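Local coordinates for sporozoite microneme protein essential for cell traversal (Plasmodium berghei, PDB 4U5A), which is a sporozoite microneme protein with a four-helix-bundle fold, essential for host cell traversal by malaria parasites, at residues D20-I25 and I71-I76; T81-I84 and Y90-I93; N103-K108 and N190-K195. All coordinates share one frame; numbering follows the deposited sequence.

Contact 1. Residues D20-I25 and I71-I76; sequences DFSNDI and ILRSFI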
loop_
_atom_site.group_PDB
_atom_site.type_symbol
_atom_site.label_atom_id
_atom_site.label_comp_id
_atom_site.label_asym_id
_atom_site.label_seq_id
_atom_site.Cartn_x
_atom_site.Cartn_y
_atom_site.Cartn_z
ATOM N N ASP A 20 6.562 -6.927 -13.908
ATOM C CA ASP A 20 6.845 -5.588 -13.400
ATOM C C ASP A 20 5.873 -5.217 -12.293
ATOM O O ASP A 20 6.279 -4.728 -11.230
ATOM C CB ASP A 20 6.773 -4.546 -14.520
ATOM C CG ASP A 20 7.961 -4.611 -15.460
ATOM O OD1 ASP A 20 8.837 -5.481 -15.264
ATOM O OD2 ASP A 20 8.015 -3.788 -16.398
ATOM N N PHE A 21 4.588 -5.457 -12.541
ATOM C CA PHE A 21 3.575 -5.148 -11.540
ATOM C C PHE A 21 3.864 -5.910 -10.249
ATOM O O PHE A 21 3.782 -5.348 -9.156
ATOM C CB PHE A 21 2.178 -5.480 -12.057
ATOM C CG PHE A 21 1.075 -5.020 -11.148
ATOM C CD1 PHE A 21 0.767 -3.673 -11.045
ATOM C CD2 PHE A 21 0.350 -5.932 -10.392
ATOM C CE1 PHE A 21 -0.243 -3.238 -10.212
ATOM C CE2 PHE A 21 -0.667 -5.505 -9.555
ATOM C CZ PHE A 21 -0.963 -4.154 -9.465
ATOM N N SER A 22 4.223 -7.183 -10.384
ATOM C CA SER A 22 4.555 -8.005 -9.226
ATOM C C SER A 22 5.732 -7.428 -8.440
ATOM O O SER A 22 5.689 -7.364 -7.207
ATOM C CB SER A 22 4.875 -9.436 -9.663
ATOM O OG SER A 22 3.712 -10.117 -10.095
ATOM N N ASN A 23 6.770 -6.996 -9.155
ATOM C CA ASN A 23 7.931 -6.374 -8.517
ATOM C C ASN A 23 7.557 -5.122 -7.728
ATOM O O ASN A 23 7.931 -4.973 -6.555
ATOM C CB ASN A 23 8.989 -6.017 -9.564
ATOM C CG ASN A 23 9.658 -7.237 -10.162
ATOM O OD1 ASN A 23 9.633 -8.322 -9.581
ATOM N ND2 ASN A 23 10.253 -7.068 -11.336
ATOM N N ASP A 24 6.809 -4.228 -8.375
ATOM C CA ASP A 24 6.368 -2.995 -7.729
ATOM C C ASP A 24 5.530 -3.288 -6.478
ATOM O O ASP A 24 5.721 -2.666 -5.425
ATOM C CB ASP A 24 5.578 -2.132 -8.718
ATOM C CG ASP A 24 6.398 -1.744 -9.941
ATOM O OD1 ASP A 24 7.644 -1.732 -9.850
ATOM O OD2 ASP A 24 5.794 -1.447 -10.995
ATOM N N ILE A 25 4.612 -4.245 -6.598
ATOM C CA ILE A 25 3.771 -4.652 -5.476
ATOM C C ILE A 25 4.603 -5.207 -4.315
ATOM O O ILE A 25 4.348 -4.879 -3.156
ATOM C CB ILE A 25 2.720 -5.698 -5.910
ATOM C CG1 ILE A 25 1.673 -5.049 -6.815
ATOM C CG2 ILE A 25 2.022 -6.302 -4.703
ATOM C CD1 ILE A 25 0.769 -4.071 -6.096
ATOM N N ILE A 71 -4.757 -10.617 -8.961
ATOM C CA ILE A 71 -5.886 -10.238 -9.805
ATOM C C ILE A 71 -5.398 -9.699 -11.144
ATOM O O ILE A 71 -5.948 -10.033 -12.199
ATOM C CB ILE A 71 -6.800 -9.200 -9.111
ATOM C CG1 ILE A 71 -7.665 -9.885 -8.048
ATOM C CG2 ILE A 71 -7.722 -8.526 -10.113
ATOM C CD1 ILE A 71 -8.610 -8.943 -7.325
ATOM N N LEU A 72 -4.343 -8.892 -11.111
ATOM C CA LEU A 72 -3.825 -8.326 -12.345
ATOM C C LEU A 72 -3.169 -9.406 -13.194
ATOM O O LEU A 72 -3.352 -9.442 -14.409
ATOM C CB LEU A 72 -2.805 -7.226 -12.071
ATOM C CG LEU A 72 -2.393 -6.574 -13.395
ATOM C CD1 LEU A 72 -3.122 -5.248 -13.597
ATOM C CD2 LEU A 72 -0.891 -6.433 -13.556
ATOM N N ARG A 73 -2.416 -10.290 -12.549
ATOM C CA ARG A 73 -1.736 -11.364 -13.259
ATOM C C ARG A 73 -2.748 -12.313 -13.882
ATOM O O ARG A 73 -2.560 -12.785 -15.001
ATOM C CB ARG A 73 -0.806 -12.135 -12.320
ATOM C CG ARG A 73 0.056 -13.168 -13.031
ATOM C CD ARG A 73 1.129 -13.754 -12.124
ATOM N NE ARG A 73 2.191 -12.793 -11.837
ATOM C CZ ARG A 73 3.234 -12.572 -12.631
ATOM N NH1 ARG A 73 3.352 -13.235 -13.774
ATOM N NH2 ARG A 73 4.154 -11.679 -12.289
ATOM N N SER A 74 -3.836 -12.565 -13.164
ATOM C CA SER A 74 -4.892 -13.427 -13.677
ATOM C C SER A 74 -5.586 -12.771 -14.860
ATOM O O SER A 74 -5.965 -13.446 -15.816
ATOM C CB SER A 74 -5.911 -13.754 -12.582
ATOM O OG SER A 74 -5.476 -14.831 -11.768
ATOM N N PHE A 75 -5.736 -11.451 -14.804
ATOM C CA PHE A 75 -6.385 -10.729 -15.891
ATOM C C PHE A 75 -5.577 -10.793 -17.180
ATOM O O PHE A 75 -6.122 -11.060 -18.251
ATOM C CB PHE A 75 -6.612 -9.269 -15.514
ATOM C CG PHE A 75 -7.142 -8.437 -16.644
ATOM C CD1 PHE A 75 -8.496 -8.434 -16.944
ATOM C CD2 PHE A 75 -6.283 -7.675 -17.424
ATOM C CE1 PHE A 75 -8.988 -7.674 -17.990
ATOM C CE2 PHE A 75 -6.765 -6.916 -18.474
ATOM C CZ PHE A 75 -8.121 -6.914 -18.758
ATOM N N ILE A 76 -4.278 -10.536 -17.067
ATOM C CA ILE A 76 -3.378 -10.547 -18.213
ATOM C C ILE A 76 -3.326 -11.927 -18.879
ATOM O O ILE A 76 -3.328 -12.025 -20.106
ATOM C CB ILE A 76 -1.968 -10.088 -17.806
ATOM C CG1 ILE A 76 -2.008 -8.612 -17.402
ATOM C CG2 ILE A 76 -0.979 -10.295 -18.941
ATOM C CD1 ILE A 76 -0.653 -8.005 -17.153
#
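Phe21 faces Leu72, and Ser22 faces Arg73, where two helical segments, 20-25 and 71-76, run in opposite senses along the bundle. The CA atoms of Phe21 and Leu72 lie 8.1 Å apart and are the closest backbone pair; the CA atoms of Ser22 and Arg73 are nearly as close, at 8.2 Å. The interface holds one apolar pair, Phe21-Leu72, and one polar pair, Ser22-Arg73.

In the apolar pair, Leu72 leans obliquely on the Phe21 ring. Leu72 CD2 lies 3.4 Å from Phe21 CG, at the root of the ring, and Leu72 CB beside the Phe21 CD2-CE2 bond. Leu72 CG stands over one face, displaced toward the rim, and Ile25 CG1 covers the opposite face from one turn along the same helix. The ring is therefore sandwiched between a partner helix and its own.

The polar pair is directional. Arg73 is extended through its first two torsions, then bent at chi3 (-72°), which turns the guanidinium toward Ser22. NH2 donates to Ser22 OG over 2.7 Å, with an N-H...O angle of 170° and the oxygen close to the guanidinium plane. Asp19 forms a salt bridge with the same NH2. Asp69 OD1 and Ser18 O both lie within hydrogen-bonding distance of Ser22 OG and compete for its one proton, so the bond belongs to a small network spanning both helices.

Toward the interior, Phe21 and Leu72 both touch Cys102 of helix 88-126. Ile71, its tip turned away from segment 20-25, touches Leu192 on helix 167-197, placing the contact against the other two long helices of the bundle.

Contact 2. Residues T81-I84 and Y90-I93; sequences THVI and YIYI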
loop_
_atom_site.group_PDB
_atom_site.type_symbol
_atom_site.label_atom_id
_atom_site.label_comp_id
_atom_site.label_asym_id
_atom_site.label_seq_id
_atom_site.Cartn_x
_atom_site.Cartn_y
_atom_site.Cartn_z
ATOM N N THR A 81 -5.582 -14.448 -24.890
ATOM C CA THR A 81 -6.412 -15.057 -25.926
ATOM C C THR A 81 -6.920 -14.023 -26.932
ATOM O O THR A 81 -6.887 -14.249 -28.143
ATOM C CB THR A 81 -7.621 -15.794 -25.303
ATOM O OG1 THR A 81 -7.168 -16.694 -24.284
ATOM C CG2 THR A 81 -8.390 -16.569 -26.362
ATOM N N HIS A 82 -7.370 -12.882 -26.418
ATOM C CA HIS A 82 -7.893 -11.794 -27.243
ATOM C C HIS A 82 -6.799 -11.122 -28.074
ATOM O O HIS A 82 -7.083 -10.445 -29.062
ATOM C CB HIS A 82 -8.596 -10.747 -26.377
ATOM C CG HIS A 82 -9.881 -11.221 -25.774
ATOM N ND1 HIS A 82 -10.580 -10.484 -24.838
ATOM C CD2 HIS A 82 -10.607 -12.346 -25.977
ATOM C CE1 HIS A 82 -11.673 -11.137 -24.490
ATOM N NE2 HIS A 82 -11.714 -12.273 -25.167
ATOM N N VAL A 83 -5.549 -11.313 -27.669
ATOM C CA VAL A 83 -4.430 -10.589 -28.251
ATOM C C VAL A 83 -3.948 -11.241 -29.549
ATOM O O VAL A 83 -3.557 -10.549 -30.494
ATOM C CB VAL A 83 -3.267 -10.502 -27.234
ATOM C CG1 VAL A 83 -1.927 -10.435 -27.932
ATOM C CG2 VAL A 83 -3.463 -9.314 -26.302
ATOM N N ILE A 84 -3.999 -12.569 -29.601
ATOM C CA ILE A 84 -3.495 -13.308 -30.756
ATOM C C ILE A 84 -4.230 -13.020 -32.074
ATOM O O ILE A 84 -3.594 -12.829 -33.111
ATOM C CB ILE A 84 -3.565 -14.835 -30.498
ATOM C CG1 ILE A 84 -3.350 -15.145 -29.017
ATOM C CG2 ILE A 84 -2.536 -15.575 -31.329
ATOM C CD1 ILE A 84 -3.318 -16.628 -28.703
ATOM N N TYR A 90 -5.587 -2.844 -31.341
ATOM C CA TYR A 90 -6.102 -3.360 -30.078
ATOM C C TYR A 90 -5.006 -3.792 -29.134
ATOM O O TYR A 90 -5.084 -3.523 -27.946
ATOM C CB TYR A 90 -7.045 -4.546 -30.297
ATOM C CG TYR A 90 -7.426 -5.231 -28.996
ATOM C CD1 TYR A 90 -8.291 -4.637 -28.084
ATOM C CD2 TYR A 90 -6.885 -6.471 -28.670
ATOM C CE1 TYR A 90 -8.618 -5.275 -26.887
ATOM C CE2 TYR A 90 -7.204 -7.111 -27.487
ATOM C CZ TYR A 90 -8.068 -6.513 -26.599
ATOM O OH TYR A 90 -8.376 -7.163 -25.424
ATOM N N ILE A 91 -3.977 -4.443 -29.661
ATOM C CA ILE A 91 -2.895 -4.926 -28.818
ATOM C C ILE A 91 -2.154 -3.785 -28.133
ATOM O O ILE A 91 -1.980 -3.784 -26.910
ATOM C CB ILE A 91 -1.883 -5.760 -29.628
ATOM C CG1 ILE A 91 -2.515 -7.070 -30.096
ATOM C CG2 ILE A 91 -0.641 -6.040 -28.805
ATOM C CD1 ILE A 91 -1.639 -7.864 -31.043
ATOM N N TYR A 92 -1.738 -2.805 -28.926
ATOM C CA TYR A 92 -0.953 -1.694 -28.399
ATOM C C TYR A 92 -1.772 -0.806 -27.446
ATOM O O TYR A 92 -1.297 -0.408 -26.369
ATOM C CB TYR A 92 -0.385 -0.892 -29.571
ATOM C CG TYR A 92 0.378 -1.771 -30.547
ATOM C CD1 TYR A 92 1.023 -2.926 -30.113
ATOM C CD2 TYR A 92 0.424 -1.470 -31.904
ATOM C CE1 TYR A 92 1.701 -3.743 -30.993
ATOM C CE2 TYR A 92 1.105 -2.285 -32.793
ATOM C CZ TYR A 92 1.741 -3.420 -32.330
ATOM O OH TYR A 92 2.422 -4.237 -33.203
ATOM N N ILE A 93 -3.020 -0.540 -27.832
ATOM C CA ILE A 93 -3.936 0.250 -27.013
ATOM C C ILE A 93 -4.267 -0.453 -25.689
ATOM O O ILE A 93 -4.222 0.167 -24.628
ATOM C CB ILE A 93 -5.233 0.562 -27.786
ATOM C CG1 ILE A 93 -4.929 1.485 -28.970
ATOM C CG2 ILE A 93 -6.261 1.213 -26.880
ATOM C CD1 ILE A 93 -6.117 1.736 -29.871
#
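Tyr90 reaches back to His82, and Ile91 to Val83, across an alpha-alpha hairpin in which helix 59-84 turns through a short connection into helix 88-126. The two segments run in opposite senses near this turn at one end of the bundle, and the CA atoms of Val83 and Ile91 are 5.9 Å apart. The backbones can come so close because the chain has only just reversed. Residues 81-84 form a weakly bonded, kinked last turn, in which the N atoms of Thr81 and His82 lack bonds to the turn before.

The Tyr90 side chain spans the gap between the two helices. From CB, which points toward the first helix, CG is carried trans to the backbone nitrogen (chi1 171°), and this sends the ring across. Along the CD2-CE2 side the ring meets the peptide oxygen of His82: CD2 passes it, and CE2 is nearer, 3.7 Å from His82 O. CE2 also lies against His82 CB. At the tip, Tyr90 OH sits 3.7 Å from His82 CB and near the plane of the imidazole, at its edge, with ND1 at 4.0 Å. These are van der Waals approaches; the hydroxyl has a weak hydrogen bond to Asn79 ND2, one turn earlier on the first helix. His82 O is hydrogen-bonded to Ser86 OG, which ties the carbonyl beside the tyrosine ring to the connection.

On the neighbouring, buried side the contact is aliphatic. Val83 and Ile91 cross at about a right angle, with Val83 CG1 4.0 Å from Ile91 CG1, and both also touch Ile10 of helix 10-39, so a third helix closes this flank. The Ile91 chain ends in CD1, which rests against the backbone of the opposite segment, 3.3 Å from Val83 O.

Contact 3. Residues N103-K108 and N190-K195; sequences NFILKK and NDLQIK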
loop_
_atom_site.group_PDB
_atom_site.type_symbol
_atom_site.label_atom_id
_atom_site.label_comp_id
_atom_site.label_asym_id
_atom_site.label_seq_id
_atom_site.Cartn_x
_atom_site.Cartn_y
_atom_site.Cartn_z
ATOM N N ASN A 103 -0.408 1.758 -13.090
ATOM C CA ASN A 103 0.111 3.014 -12.563
ATOM C C ASN A 103 -0.866 3.669 -11.595
ATOM O O ASN A 103 -0.455 4.243 -10.585
ATOM C CB ASN A 103 0.429 3.985 -13.701
ATOM C CG ASN A 103 1.612 3.541 -14.536
ATOM O OD1 ASN A 103 2.439 2.744 -14.090
ATOM N ND2 ASN A 103 1.697 4.051 -15.761
ATOM N N PHE A 104 -2.156 3.568 -11.900
ATOM C CA PHE A 104 -3.203 4.065 -11.011
ATOM C C PHE A 104 -3.102 3.397 -9.643
ATOM O O PHE A 104 -3.036 4.076 -8.600
ATOM C CB PHE A 104 -4.582 3.835 -11.633
ATOM C CG PHE A 104 -5.724 4.008 -10.674
ATOM C CD1 PHE A 104 -6.240 5.266 -10.407
ATOM C CD2 PHE A 104 -6.300 2.905 -10.057
ATOM C CE1 PHE A 104 -7.298 5.427 -9.527
ATOM C CE2 PHE A 104 -7.357 3.056 -9.178
ATOM C CZ PHE A 104 -7.858 4.321 -8.913
ATOM N N ILE A 105 -3.078 2.065 -9.656
ATOM C CA ILE A 105 -2.964 1.299 -8.419
ATOM C C ILE A 105 -1.728 1.720 -7.623
ATOM O O ILE A 105 -1.820 1.995 -6.420
ATOM C CB ILE A 105 -2.897 -0.221 -8.690
ATOM C CG1 ILE A 105 -4.171 -0.699 -9.393
ATOM C CG2 ILE A 105 -2.721 -0.983 -7.390
ATOM C CD1 ILE A 105 -5.439 -0.496 -8.575
ATOM N N LEU A 106 -0.582 1.800 -8.295
ATOM C CA LEU A 106 0.663 2.156 -7.614
ATOM C C LEU A 106 0.615 3.562 -7.010
ATOM O O LEU A 106 1.111 3.781 -5.900
ATOM C CB LEU A 106 1.848 2.025 -8.573
ATOM C CG LEU A 106 2.147 0.579 -8.989
ATOM C CD1 LEU A 106 3.266 0.496 -10.011
ATOM C CD2 LEU A 106 2.490 -0.250 -7.764
ATOM N N LYS A 107 -0.008 4.503 -7.717
ATOM C CA LYS A 107 -0.137 5.864 -7.198
ATOM C C LYS A 107 -0.989 5.886 -5.933
ATOM O O LYS A 107 -0.615 6.512 -4.925
ATOM C CB LYS A 107 -0.731 6.787 -8.252
ATOM N N LYS A 108 -2.128 5.194 -5.980
ATOM C CA LYS A 108 -3.015 5.147 -4.821
ATOM C C LYS A 108 -2.305 4.512 -3.620
ATOM O O LYS A 108 -2.411 4.991 -2.481
ATOM C CB LYS A 108 -4.289 4.371 -5.150
ATOM C CG LYS A 108 -5.085 4.940 -6.319
ATOM C CD LYS A 108 -5.506 6.385 -6.093
ATOM C CE LYS A 108 -6.902 6.488 -5.498
ATOM N NZ LYS A 108 -7.365 7.906 -5.432
ATOM N N ASN A 190 -11.433 -3.106 -5.116
ATOM C CA ASN A 190 -12.704 -2.957 -5.810
ATOM C C ASN A 190 -12.555 -2.060 -7.039
ATOM O O ASN A 190 -13.135 -2.339 -8.088
ATOM C CB ASN A 190 -13.770 -2.398 -4.864
ATOM C CG ASN A 190 -15.157 -2.393 -5.482
ATOM O OD1 ASN A 190 -15.743 -3.447 -5.724
ATOM N ND2 ASN A 190 -15.693 -1.203 -5.731
ATOM N N ASP A 191 -11.771 -0.992 -6.910
ATOM C CA ASP A 191 -11.504 -0.100 -8.038
ATOM C C ASP A 191 -10.746 -0.822 -9.150
ATOM O O ASP A 191 -11.008 -0.604 -10.332
ATOM C CB ASP A 191 -10.712 1.132 -7.584
ATOM C CG ASP A 191 -11.526 2.061 -6.701
ATOM O OD1 ASP A 191 -12.773 2.037 -6.790
ATOM O OD2 ASP A 191 -10.915 2.822 -5.920
ATOM N N LEU A 192 -9.814 -1.687 -8.759
ATOM C CA LEU A 192 -9.032 -2.469 -9.712
ATOM C C LEU A 192 -9.916 -3.430 -10.504
ATOM O O LEU A 192 -9.781 -3.558 -11.720
ATOM C CB LEU A 192 -7.933 -3.246 -8.987
ATOM C CG LEU A 192 -7.112 -4.220 -9.835
ATOM C CD1 LEU A 192 -6.336 -3.486 -10.910
ATOM C CD2 LEU A 192 -6.167 -5.016 -8.954
ATOM N N GLN A 193 -10.819 -4.109 -9.806
ATOM C CA GLN A 193 -11.718 -5.053 -10.453
ATOM C C GLN A 193 -12.696 -4.349 -11.383
ATOM O O GLN A 193 -13.143 -4.925 -12.375
ATOM C CB GLN A 193 -12.471 -5.879 -9.410
ATOM C CG GLN A 193 -11.649 -7.026 -8.840
ATOM C CD GLN A 193 -12.379 -7.793 -7.760
ATOM O OE1 GLN A 193 -13.200 -7.236 -7.031
ATOM N NE2 GLN A 193 -12.097 -9.084 -7.665
ATOM N N ILE A 194 -13.013 -3.098 -11.068
ATOM C CA ILE A 194 -13.903 -2.309 -11.908
ATOM C C ILE A 194 -13.179 -1.835 -13.170
ATOM O O ILE A 194 -13.698 -1.969 -14.279
ATOM C CB ILE A 194 -14.472 -1.100 -11.139
ATOM C CG1 ILE A 194 -15.491 -1.574 -10.100
ATOM C CG2 ILE A 194 -15.131 -0.115 -12.089
ATOM C CD1 ILE A 194 -16.055 -0.465 -9.235
ATOM N N LYS A 195 -11.975 -1.297 -13.001
ATOM C CA LYS A 195 -11.218 -0.769 -14.131
ATOM C C LYS A 195 -10.791 -1.867 -15.100
ATOM O O LYS A 195 -10.728 -1.639 -16.307
ATOM C CB LYS A 195 -9.989 0.000 -13.642
ATOM C CG LYS A 195 -10.305 1.389 -13.129
ATOM C CD LYS A 195 -9.050 2.182 -12.799
ATOM C CE LYS A 195 -9.401 3.637 -12.522
ATOM N NZ LYS A 195 -10.428 3.753 -11.448
#
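Lys195 lies over one face of the Phe104 ring, across segments 103-108 and 190-195. Its CE is almost exactly above the ring centre, 3.8 Å from the centroid and 4° off the normal, giving a CH-pi contact. The chain runs extended from CB and bends only at its last torsion (chi4 55°), so NZ folds back over the same face toward the CZ end. The ammonium nitrogen is 4.0 Å from the centroid and makes a cation-pi interaction. Asp191, one turn earlier on the same helix, touches the ring differently: its CB comes to the edge, near the ring plane, at 4.2 Å from Phe104 CE2.

Beside the aromatic group, Ile105 and Leu192 meet at about a right angle. Ile105 CD1 reaches Leu192 CB at 3.7 Å, while Leu192 CD1 tucks against CG1 and CD1 of the isoleucine.

In the next shell, Lys108 CG lies over the opposite face of Phe104, offset toward the rim, so the ring sits between two lysine chains; Ile68 of helix 59-84 packs on both Ile105 and Leu192. Behind them, the axes of segments 103-108 and 190-195 approach to 10.8 Å, with 167° between their N-to-C directions.

The interface thus grades from an aliphatic inner pair to an aromatic ring whose face can accommodate lysine methylenes and, favourably, a positive charge. The Asp191 carboxylate nearby is not in contact with the Lys195 ammonium, and it would probably attract Lys108 NZ, 6.2 Å from Asp191 OD2, only at longer range.

How the contacts relate
Contacts 1 and 3 lie in the body of the bundle, 12 Å between centres, whereas contact 2 closes its far end, about 30 Å from the centre of the chain. Contacts 1 and 2 share helix 59-84, and contacts 2 and 3 share helix 88-126, so the three together link all four long helices. Contacts 1 and 3 meet directly, with Phe21 CZ 4.2 Å from Ile105 CG2. All pair buried apolar residues with more exposed partners, yet the outer chemistry changes: a directed arginine-serine bond in contact 1, van der Waals tyrosine-histidine packing in contact 2, and a lysine over an aromatic face in contact 3.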